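Local coordinates for hypothetical protein (Thermococcus kodakarensis, PDB 2PBZ) that probably catalyses an ATP-dependent carbon-nitrogen bond-forming step of IMP biosynthesis and binds ATP, at residues Val5-Ser10 / Gly68-Tyr73; Lys21-Lys26 / Met290-Ala295; Tyr177-Glu182 / Gly245-Phe250. All coordinates share one frame; numbering follows the deposited sequence.

Contact 1. Residues Val5-Ser10 / Gly68-Tyr73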
loop_
_atom_site.group_PDB
_atom_site.type_symbol
_atom_site.label_atom_id
_atom_site.label_comp_id
_atom_site.label_asym_id
_atom_site.label_seq_id
_atom_site.Cartn_x
_atom_site.Cartn_y
_atom_site.Cartn_z
ATOM N N VAL A 5 -2.013 -23.557 -18.768
ATOM C CA VAL A 5 -2.275 -22.119 -18.628
ATOM C C VAL A 5 -1.223 -21.239 -19.267
ATOM O O VAL A 5 -0.070 -21.232 -18.843
ATOM C CB VAL A 5 -2.390 -21.680 -17.153
ATOM C CG1 VAL A 5 -2.815 -20.209 -17.089
ATOM C CG2 VAL A 5 -3.371 -22.557 -16.416
ATOM N N SER A 6 -1.640 -20.478 -20.272
ATOM C CA SER A 6 -0.750 -19.589 -21.009
ATOM C C SER A 6 -1.345 -18.201 -21.266
ATOM O O SER A 6 -2.549 -18.017 -21.214
ATOM C CB SER A 6 -0.382 -20.242 -22.341
ATOM O OG SER A 6 -1.533 -20.687 -23.013
ATOM N N THR A 7 -0.485 -17.230 -21.549
ATOM C CA THR A 7 -0.923 -15.865 -21.812
ATOM C C THR A 7 0.230 -14.973 -22.265
ATOM O O THR A 7 1.389 -15.343 -22.148
ATOM C CB THR A 7 -1.585 -15.238 -20.554
ATOM O OG1 THR A 7 -2.141 -13.960 -20.886
ATOM C CG2 THR A 7 -0.577 -15.069 -19.446
ATOM N N ILE A 8 -0.092 -13.797 -22.787
ATOM C CA ILE A 8 0.930 -12.875 -23.257
ATOM C C ILE A 8 1.722 -12.269 -22.096
ATOM O O ILE A 8 1.180 -12.012 -21.030
ATOM C CB ILE A 8 0.301 -11.749 -24.101
ATOM C CG1 ILE A 8 -0.187 -12.316 -25.432
ATOM C CG2 ILE A 8 1.297 -10.625 -24.331
ATOM C CD1 ILE A 8 -0.909 -11.307 -26.295
ATOM N N ALA A 9 3.012 -12.045 -22.316
ATOM C CA ALA A 9 3.881 -11.477 -21.297
ATOM C C ALA A 9 3.810 -9.959 -21.206
ATOM O O ALA A 9 4.502 -9.245 -21.930
ATOM C CB ALA A 9 5.301 -11.895 -21.546
ATOM N N SER A 10 2.965 -9.475 -20.300
ATOM C CA SER A 10 2.772 -8.050 -20.073
ATOM C C SER A 10 1.501 -7.889 -19.268
ATOM O O SER A 10 0.833 -8.874 -18.945
ATOM C CB SER A 10 2.619 -7.301 -21.388
ATOM O OG SER A 10 1.452 -7.731 -22.060
ATOM N N GLY A 68 -5.317 -6.851 -20.268
ATOM C CA GLY A 68 -5.371 -5.582 -20.982
ATOM C C GLY A 68 -4.477 -5.328 -22.180
ATOM O O GLY A 68 -4.429 -4.211 -22.669
ATOM N N SER A 69 -3.774 -6.336 -22.672
ATOM C CA SER A 69 -2.885 -6.130 -23.818
ATOM C C SER A 69 -3.373 -6.860 -25.049
ATOM O O SER A 69 -2.999 -6.513 -26.169
ATOM C CB SER A 69 -1.457 -6.607 -23.496
ATOM O OG SER A 69 -0.837 -5.810 -22.497
ATOM N N PHE A 70 -4.217 -7.864 -24.836
ATOM C CA PHE A 70 -4.731 -8.680 -25.929
ATOM C C PHE A 70 -5.313 -7.980 -27.148
ATOM O O PHE A 70 -5.094 -8.414 -28.267
ATOM C CB PHE A 70 -5.731 -9.691 -25.388
ATOM C CG PHE A 70 -5.084 -10.885 -24.780
ATOM C CD1 PHE A 70 -4.196 -10.743 -23.715
ATOM C CD2 PHE A 70 -5.291 -12.148 -25.315
ATOM C CE1 PHE A 70 -3.519 -11.846 -23.197
ATOM C CE2 PHE A 70 -4.620 -13.262 -24.808
ATOM C CZ PHE A 70 -3.732 -13.113 -23.749
ATOM N N VAL A 71 -6.050 -6.901 -26.949
ATOM C CA VAL A 71 -6.619 -6.211 -28.098
ATOM C C VAL A 71 -5.550 -5.354 -28.770
ATOM O O VAL A 71 -5.561 -5.155 -29.991
ATOM C CB VAL A 71 -7.815 -5.330 -27.679
ATOM C CG1 VAL A 71 -8.334 -4.541 -28.885
ATOM C CG2 VAL A 71 -8.920 -6.215 -27.081
ATOM N N ALA A 72 -4.620 -4.857 -27.968
ATOM C CA ALA A 72 -3.559 -4.024 -28.492
ATOM C C ALA A 72 -2.539 -4.894 -29.243
ATOM O O ALA A 72 -1.792 -4.400 -30.088
ATOM C CB ALA A 72 -2.893 -3.257 -27.343
ATOM N N TYR A 73 -2.523 -6.189 -28.935
ATOM C CA TYR A 73 -1.605 -7.141 -29.576
ATOM C C TYR A 73 -2.348 -7.945 -30.635
ATOM O O TYR A 73 -1.747 -8.485 -31.565
ATOM C CB TYR A 73 -1.036 -8.135 -28.561
ATOM C CG TYR A 73 0.186 -7.678 -27.794
ATOM C CD1 TYR A 73 0.167 -7.609 -26.409
ATOM C CD2 TYR A 73 1.380 -7.370 -28.453
ATOM C CE1 TYR A 73 1.305 -7.243 -25.687
ATOM C CE2 TYR A 73 2.536 -7.000 -27.737
ATOM C CZ TYR A 73 2.488 -6.941 -26.350
ATOM O OH TYR A 73 3.610 -6.601 -25.618
#

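Contact 2. Residues Lys21-Lys26 / Met290-Ala295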
loop_
_atom_site.group_PDB
_atom_site.type_symbol
_atom_site.label_atom_id
_atom_site.label_comp_id
_atom_site.label_asym_id
_atom_site.label_seq_id
_atom_site.Cartn_x
_atom_site.Cartn_y
_atom_site.Cartn_z
ATOM N N LYS A 21 0.618 -21.512 -11.330
ATOM C CA LYS A 21 1.621 -22.430 -10.820
ATOM C C LYS A 21 1.301 -22.709 -9.357
ATOM O O LYS A 21 1.700 -23.729 -8.808
ATOM C CB LYS A 21 3.020 -21.814 -10.962
ATOM C CG LYS A 21 4.135 -22.566 -10.216
ATOM C CD LYS A 21 5.248 -21.592 -9.720
ATOM C CE LYS A 21 6.127 -22.192 -8.593
ATOM N NZ LYS A 21 7.095 -21.203 -8.004
ATOM N N LYS A 22 0.566 -21.795 -8.728
ATOM C CA LYS A 22 0.190 -21.940 -7.322
ATOM C C LYS A 22 -0.954 -22.933 -7.172
ATOM O O LYS A 22 -1.041 -23.648 -6.175
ATOM C CB LYS A 22 -0.233 -20.590 -6.745
ATOM C CG LYS A 22 0.339 -20.270 -5.377
ATOM C CD LYS A 22 1.827 -20.037 -5.448
ATOM C CE LYS A 22 2.346 -19.344 -4.191
ATOM N NZ LYS A 22 1.898 -17.901 -4.101
ATOM N N GLU A 23 -1.831 -22.972 -8.166
ATOM C CA GLU A 23 -2.963 -23.887 -8.146
ATOM C C GLU A 23 -2.592 -25.225 -8.764
ATOM O O GLU A 23 -3.452 -26.065 -9.023
ATOM C CB GLU A 23 -4.149 -23.280 -8.891
ATOM C CG GLU A 23 -4.838 -22.159 -8.140
ATOM C CD GLU A 23 -5.398 -22.629 -6.821
ATOM O OE1 GLU A 23 -6.151 -23.624 -6.836
ATOM O OE2 GLU A 23 -5.093 -22.012 -5.774
ATOM N N GLY A 24 -1.298 -25.408 -9.005
ATOM C CA GLY A 24 -0.818 -26.656 -9.571
ATOM C C GLY A 24 -0.848 -26.794 -11.079
ATOM O O GLY A 24 -0.481 -27.849 -11.607
ATOM N N PHE A 25 -1.285 -25.752 -11.781
ATOM C CA PHE A 25 -1.328 -25.798 -13.238
ATOM C C PHE A 25 0.039 -25.619 -13.848
ATOM O O PHE A 25 0.965 -25.145 -13.195
ATOM C CB PHE A 25 -2.247 -24.717 -13.789
ATOM C CG PHE A 25 -3.691 -25.016 -13.609
ATOM C CD1 PHE A 25 -4.455 -24.299 -12.689
ATOM C CD2 PHE A 25 -4.287 -26.045 -14.339
ATOM C CE1 PHE A 25 -5.805 -24.605 -12.491
ATOM C CE2 PHE A 25 -5.629 -26.367 -14.158
ATOM C CZ PHE A 25 -6.399 -25.646 -13.230
ATOM N N LYS A 26 0.160 -25.998 -15.112
ATOM C CA LYS A 26 1.417 -25.867 -15.827
ATOM C C LYS A 26 1.382 -24.493 -16.461
ATOM O O LYS A 26 0.310 -23.973 -16.742
ATOM C CB LYS A 26 1.544 -26.955 -16.898
ATOM C CG LYS A 26 2.881 -27.671 -16.878
ATOM C CD LYS A 26 3.106 -28.327 -15.532
ATOM C CE LYS A 26 4.482 -28.970 -15.424
ATOM N NZ LYS A 26 4.748 -29.505 -14.043
HETATM N N MSE A 290 -5.982 -12.070 -7.633
HETATM C CA MSE A 290 -6.954 -12.205 -8.707
HETATM C C MSE A 290 -6.499 -13.216 -9.745
HETATM O O MSE A 290 -7.322 -13.920 -10.339
HETATM C CB MSE A 290 -7.207 -10.862 -9.394
HETATM C CG MSE A 290 -8.218 -10.962 -10.537
HETATM SE SE MSE A 290 -10.128 -11.159 -10.025
HETATM C CE MSE A 290 -9.990 -12.403 -8.597
ATOM N N GLY A 291 -5.186 -13.258 -9.974
ATOM C CA GLY A 291 -4.622 -14.187 -10.925
ATOM C C GLY A 291 -4.748 -15.584 -10.369
ATOM O O GLY A 291 -4.935 -16.545 -11.109
ATOM N N ARG A 292 -4.647 -15.701 -9.047
ATOM C CA ARG A 292 -4.768 -17.002 -8.420
ATOM C C ARG A 292 -6.235 -17.405 -8.350
ATOM O O ARG A 292 -6.563 -18.591 -8.371
ATOM C CB ARG A 292 -4.150 -17.006 -7.020
ATOM C CG ARG A 292 -4.124 -18.407 -6.428
ATOM C CD ARG A 292 -3.283 -18.546 -5.175
ATOM N NE ARG A 292 -3.291 -19.929 -4.705
ATOM C CZ ARG A 292 -2.924 -20.317 -3.489
ATOM N NH1 ARG A 292 -2.515 -19.427 -2.603
ATOM N NH2 ARG A 292 -2.984 -21.598 -3.152
ATOM N N ARG A 293 -7.116 -16.409 -8.283
ATOM C CA ARG A 293 -8.547 -16.661 -8.209
ATOM C C ARG A 293 -9.019 -17.271 -9.518
ATOM O O ARG A 293 -9.809 -18.215 -9.523
ATOM C CB ARG A 293 -9.303 -15.368 -7.945
ATOM C CG ARG A 293 -10.786 -15.568 -7.779
ATOM C CD ARG A 293 -11.071 -16.483 -6.606
ATOM N NE ARG A 293 -12.471 -16.882 -6.564
ATOM C CZ ARG A 293 -13.036 -17.741 -7.408
ATOM N NH1 ARG A 293 -12.310 -18.304 -8.366
ATOM N NH2 ARG A 293 -14.333 -18.017 -7.310
ATOM N N ILE A 294 -8.536 -16.715 -10.622
ATOM C CA ILE A 294 -8.867 -17.226 -11.937
ATOM C C ILE A 294 -8.419 -18.692 -12.050
ATOM O O ILE A 294 -9.139 -19.528 -12.575
ATOM C CB ILE A 294 -8.156 -16.423 -13.013
ATOM C CG1 ILE A 294 -8.722 -15.013 -13.056
ATOM C CG2 ILE A 294 -8.278 -17.125 -14.348
ATOM C CD1 ILE A 294 -7.935 -14.094 -13.934
ATOM N N ALA A 295 -7.227 -18.990 -11.537
ATOM C CA ALA A 295 -6.685 -20.339 -11.585
ATOM C C ALA A 295 -7.441 -21.283 -10.692
ATOM O O ALA A 295 -7.604 -22.454 -11.035
ATOM C CB ALA A 295 -5.222 -20.337 -11.203
#

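Contact 3. Residues Tyr177-Glu182 / Gly245-Phe250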
loop_
_atom_site.group_PDB
_atom_site.type_symbol
_atom_site.label_atom_id
_atom_site.label_comp_id
_atom_site.label_asym_id
_atom_site.label_seq_id
_atom_site.Cartn_x
_atom_site.Cartn_y
_atom_site.Cartn_z
ATOM N N TYR A 177 -16.949 -12.745 -10.721
ATOM C CA TYR A 177 -18.181 -13.501 -10.614
ATOM C C TYR A 177 -17.819 -14.937 -10.945
ATOM O O TYR A 177 -17.225 -15.193 -11.975
ATOM C CB TYR A 177 -19.242 -13.014 -11.591
ATOM C CG TYR A 177 -20.440 -13.921 -11.533
ATOM C CD1 TYR A 177 -21.208 -14.001 -10.374
ATOM C CD2 TYR A 177 -20.725 -14.801 -12.580
ATOM C CE1 TYR A 177 -22.222 -14.936 -10.248
ATOM C CE2 TYR A 177 -21.742 -15.746 -12.461
ATOM C CZ TYR A 177 -22.483 -15.806 -11.290
ATOM O OH TYR A 177 -23.474 -16.735 -11.155
ATOM N N SER A 178 -18.171 -15.884 -10.092
ATOM C CA SER A 178 -17.804 -17.254 -10.380
ATOM C C SER A 178 -18.986 -18.150 -10.641
ATOM O O SER A 178 -19.908 -18.215 -9.830
ATOM C CB SER A 178 -16.996 -17.833 -9.231
ATOM O OG SER A 178 -17.830 -18.110 -8.139
ATOM N N PRO A 179 -18.996 -18.834 -11.797
ATOM C CA PRO A 179 -20.112 -19.735 -12.110
ATOM C C PRO A 179 -20.011 -20.956 -11.219
ATOM O O PRO A 179 -20.991 -21.409 -10.649
ATOM C CB PRO A 179 -19.889 -20.061 -13.577
ATOM C CG PRO A 179 -19.290 -18.797 -14.102
ATOM C CD PRO A 179 -18.281 -18.451 -13.026
ATOM N N ILE A 180 -18.804 -21.476 -11.073
ATOM C CA ILE A 180 -18.602 -22.651 -10.229
ATOM C C ILE A 180 -19.169 -22.487 -8.834
ATOM O O ILE A 180 -19.575 -23.474 -8.216
ATOM C CB ILE A 180 -17.125 -22.993 -10.077
ATOM C CG1 ILE A 180 -16.488 -23.131 -11.458
ATOM C CG2 ILE A 180 -16.974 -24.281 -9.303
ATOM C CD1 ILE A 180 -17.168 -24.161 -12.333
ATOM N N LEU A 181 -19.191 -21.247 -8.335
ATOM C CA LEU A 181 -19.704 -20.969 -6.987
ATOM C C LEU A 181 -20.979 -20.127 -7.038
ATOM O O LEU A 181 -21.662 -19.937 -6.036
ATOM C CB LEU A 181 -18.636 -20.255 -6.150
ATOM C CG LEU A 181 -17.271 -20.944 -6.039
ATOM C CD1 LEU A 181 -16.320 -20.108 -5.208
ATOM C CD2 LEU A 181 -17.446 -22.310 -5.411
ATOM N N GLU A 182 -21.290 -19.625 -8.223
ATOM C CA GLU A 182 -22.481 -18.822 -8.433
ATOM C C GLU A 182 -22.554 -17.655 -7.466
ATOM O O GLU A 182 -23.588 -17.428 -6.828
ATOM C CB GLU A 182 -23.738 -19.688 -8.288
ATOM C CG GLU A 182 -23.805 -20.861 -9.258
ATOM C CD GLU A 182 -25.198 -21.492 -9.340
ATOM O OE1 GLU A 182 -26.134 -20.822 -9.864
ATOM O OE2 GLU A 182 -25.356 -22.655 -8.873
ATOM N N GLY A 245 -22.396 -13.567 -20.355
ATOM C CA GLY A 245 -22.050 -12.381 -19.572
ATOM C C GLY A 245 -21.226 -12.357 -18.281
ATOM O O GLY A 245 -21.744 -12.587 -17.181
ATOM N N VAL A 246 -19.948 -12.024 -18.418
ATOM C CA VAL A 246 -19.023 -11.914 -17.286
ATOM C C VAL A 246 -18.799 -13.206 -16.539
ATOM O O VAL A 246 -19.603 -13.572 -15.667
ATOM C CB VAL A 246 -19.511 -10.871 -16.254
ATOM C CG1 VAL A 246 -18.521 -10.765 -15.107
ATOM C CG2 VAL A 246 -19.684 -9.532 -16.919
ATOM N N ILE A 247 -17.700 -13.886 -16.852
ATOM C CA ILE A 247 -17.410 -15.136 -16.185
ATOM C C ILE A 247 -16.299 -15.057 -15.157
ATOM O O ILE A 247 -16.378 -15.693 -14.117
ATOM C CB ILE A 247 -17.104 -16.247 -17.201
ATOM C CG1 ILE A 247 -18.407 -16.685 -17.872
ATOM C CG2 ILE A 247 -16.446 -17.429 -16.514
ATOM C CD1 ILE A 247 -18.222 -17.781 -18.883
ATOM N N GLY A 248 -15.261 -14.280 -15.409
ATOM C CA GLY A 248 -14.222 -14.228 -14.398
ATOM C C GLY A 248 -14.066 -12.869 -13.754
ATOM O O GLY A 248 -14.953 -12.396 -13.052
ATOM N N PRO A 249 -12.911 -12.224 -13.971
ATOM C CA PRO A 249 -12.665 -10.900 -13.397
ATOM C C PRO A 249 -13.228 -9.754 -14.239
ATOM O O PRO A 249 -13.374 -9.863 -15.453
ATOM C CB PRO A 249 -11.134 -10.852 -13.310
ATOM C CG PRO A 249 -10.720 -11.598 -14.514
ATOM C CD PRO A 249 -11.662 -12.799 -14.504
ATOM N N PHE A 250 -13.554 -8.658 -13.577
ATOM C CA PHE A 250 -14.015 -7.468 -14.269
ATOM C C PHE A 250 -13.869 -6.354 -13.256
ATOM O O PHE A 250 -13.733 -6.615 -12.063
ATOM C CB PHE A 250 -15.468 -7.622 -14.796
ATOM C CG PHE A 250 -16.534 -7.652 -13.725
ATOM C CD1 PHE A 250 -17.303 -6.528 -13.465
ATOM C CD2 PHE A 250 -16.786 -8.811 -13.000
ATOM C CE1 PHE A 250 -18.313 -6.555 -12.494
ATOM C CE2 PHE A 250 -17.786 -8.853 -12.034
ATOM C CZ PHE A 250 -18.553 -7.721 -11.780
#

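Contact 1. Residues Val5-Ser10 / Gly68-Tyr73
Ile8 closes strand 5-8 and Phe70 opens the short helix 70-73, and their backbones keep a side chain's distance from each other, with Ile8 CA 7.5 Å from Phe70 CA. Beyond the strand end the chain turns so that Ser10 comes level with Ser69. Strand 5-8 is one of the two outermost strands, counted within this chain, of a three-stranded parallel sheet, and the short helix packs at its C-terminal end, in the Rossmann-like part. Ile8 fills the space between two aromatic rings. Its CG1 stands anti to the carbonyl carbon (chi1 -70°) and the chain then runs on extended, which carries CD1 over one face of Phe70, 4.1 Å from the ring centroid and only 11° off the normal: a CH-pi contact. The other branch, CG2, goes to Tyr73 and meets CE1 of that ring at 3.6 Å. Thr7 reaches Phe70 from a different direction, its OG1 lying near the ring plane at the edge, 3.4 Å from Phe70 CZ; the same hydroxyl is hydrogen-bonded to the carbonyl of Val65. His67 adds an edge-to-face contact to Phe70. An alanine in place of Ile8 would probably open a gap between the two rings, leaving the Phe70 face without its methyl cover and Tyr73 freer to turn. At the far end Ser10 OG and Ser69 OG share a hydrogen bond of 3.0 Å in which either may be the donor, and Ser10 OG also faces the Tyr73 ring edge, 3.7 Å from CE1. The chemistry is thus divided: dispersion and CH-pi contact hold the middle, while hydroxyl groups meet ring edges, where the hydrogens would present a slightly positive rim to oxygen.

Contact 2. Residues Lys21-Lys26 / Met290-Ala295
Glu23 and Arg292 form a salt bridge between the turn that ends helix 13-22 and the first turns of helix 290-302. The first helix is the crossover of a beta-alpha-beta unit, linking parallel strands 5-8 and 27-31 of the Rossmann-like part, whereas the second belongs to the ATP-grasp-like part of the chain, so the contact joins the two. Carboxylate and guanidinium do not lie flat together; their planes are 39° apart. Glu23 OE2 accepts from Arg292 NE at 3.0 Å through its anti lone pair, coming in at the guanidinium edge but tilted 22° from its plane, and takes only a weak second bond from Arg292 NH2 at 3.4 Å. Because Arg296 also forms a salt bridge to OE2, two arginines share this one oxygen, an arrangement likely to keep the carboxylate ionised. Arg292 has CG anti to its backbone N (chi1 -173°) and runs extended to NE, crossing both Glu23 and Lys22 at about a right angle. Lys22 lies over a guanidinium face: its CG sits above the centre of the group, 3.7 Å from Arg292 NE. The bends in the lysine chain leave NZ 4.9 Å from Arg292 NH1, a like-charge approach that the nearby carboxylate would probably ease. Lys22 also packs on Gly285 of the second subunit. Below the charged layer the contact is apolar, with Glu23 CG resting 3.6 Å from Ala295 CB. Gly24 then takes a positive phi, where a side chain would jam against the Glu23 carbonyl, and the chain turns to bring Phe25 back to helix 290-302. The Phe25 ring turns its edge to the helix, with Ala295 O near the plane of the ring, 3.2 Å from CE1.

Contact 3. Residues Tyr177-Glu182 / Gly245-Phe250
Tyr177 meets Gly248 where two antiparallel strands, 170-178 and 249-255, reach one end of their pairing, and the contact illustrates how a sheet frays from close packing into loops. On the tight side Tyr177 N donates to Gly248 O at 3.1 Å, a backbone bond that continues the pairing made further along the strands by Phe250 with Phe175. The Tyr177 side chain runs alongside Val246, with CG anti to its backbone N (chi1 174°). This sets the ring edge against the Val246 carbonyl, CD2 standing 3.5 Å from Val246 O near the ring plane, while Tyr177 CB lies 4.2 Å from Val246 CG1. Phe250 approaches the same residue with its ring edge, CE2 being 4.2 Å from Tyr177 N. Gly248 suits this spot because a side chain on it would collide with the ring of Pro249. The loose side begins after Ser178, where segment 177-182 leaves the strand and enters the turn that leads to strand 183-194. Here the contact thins to Pro179, whose CG touches Ile247 CG2 at 4.0 Å, the two side chains crossing at about a right angle. Beyond Pro179 the turn has no contact with segment 245-250; within it weak bonds run from Leu181 N to Ser178 OG, at 3.4 Å, and from Glu182 N to Pro179 O. Its last residue, Glu182, is exposed. In the five-stranded antiparallel sheet, one face receives helix 224-241, which covers Val246 and Phe250 and offers Arg239 as a weak hydrogen-bond partner to the Tyr177 hydroxyl; Phe250 also meets the rings of Phe175 and Phe234. Helix 290-302 packs against the other face, touching Ser178 and Pro249, and it reaches Pro179 as well.

Contact 2 is the common neighbour of the set, since it touches both of the others, its centre about 16 Å from each of theirs. Toward contact 1 it is joined by a probable backbone hydrogen bond, Val5 N to Lys26 O at 3.1 Å, and by Val5 CG2 packing on Phe25 CB. Toward contact 3 it is packing: the selenium SE of Met290, present as selenomethionine, lies 3.4 Å from Pro249 CB, and Arg293 NH2 lies 3.3 Å from Ser178 CB. Contacts 1 and 3 stay apart, about 9 Å between nearest atoms. None of the three lines the ATP pocket, yet the Ser69 side chain is about 10 Å, and that of Phe250 about 14 Å, from a bound ATP.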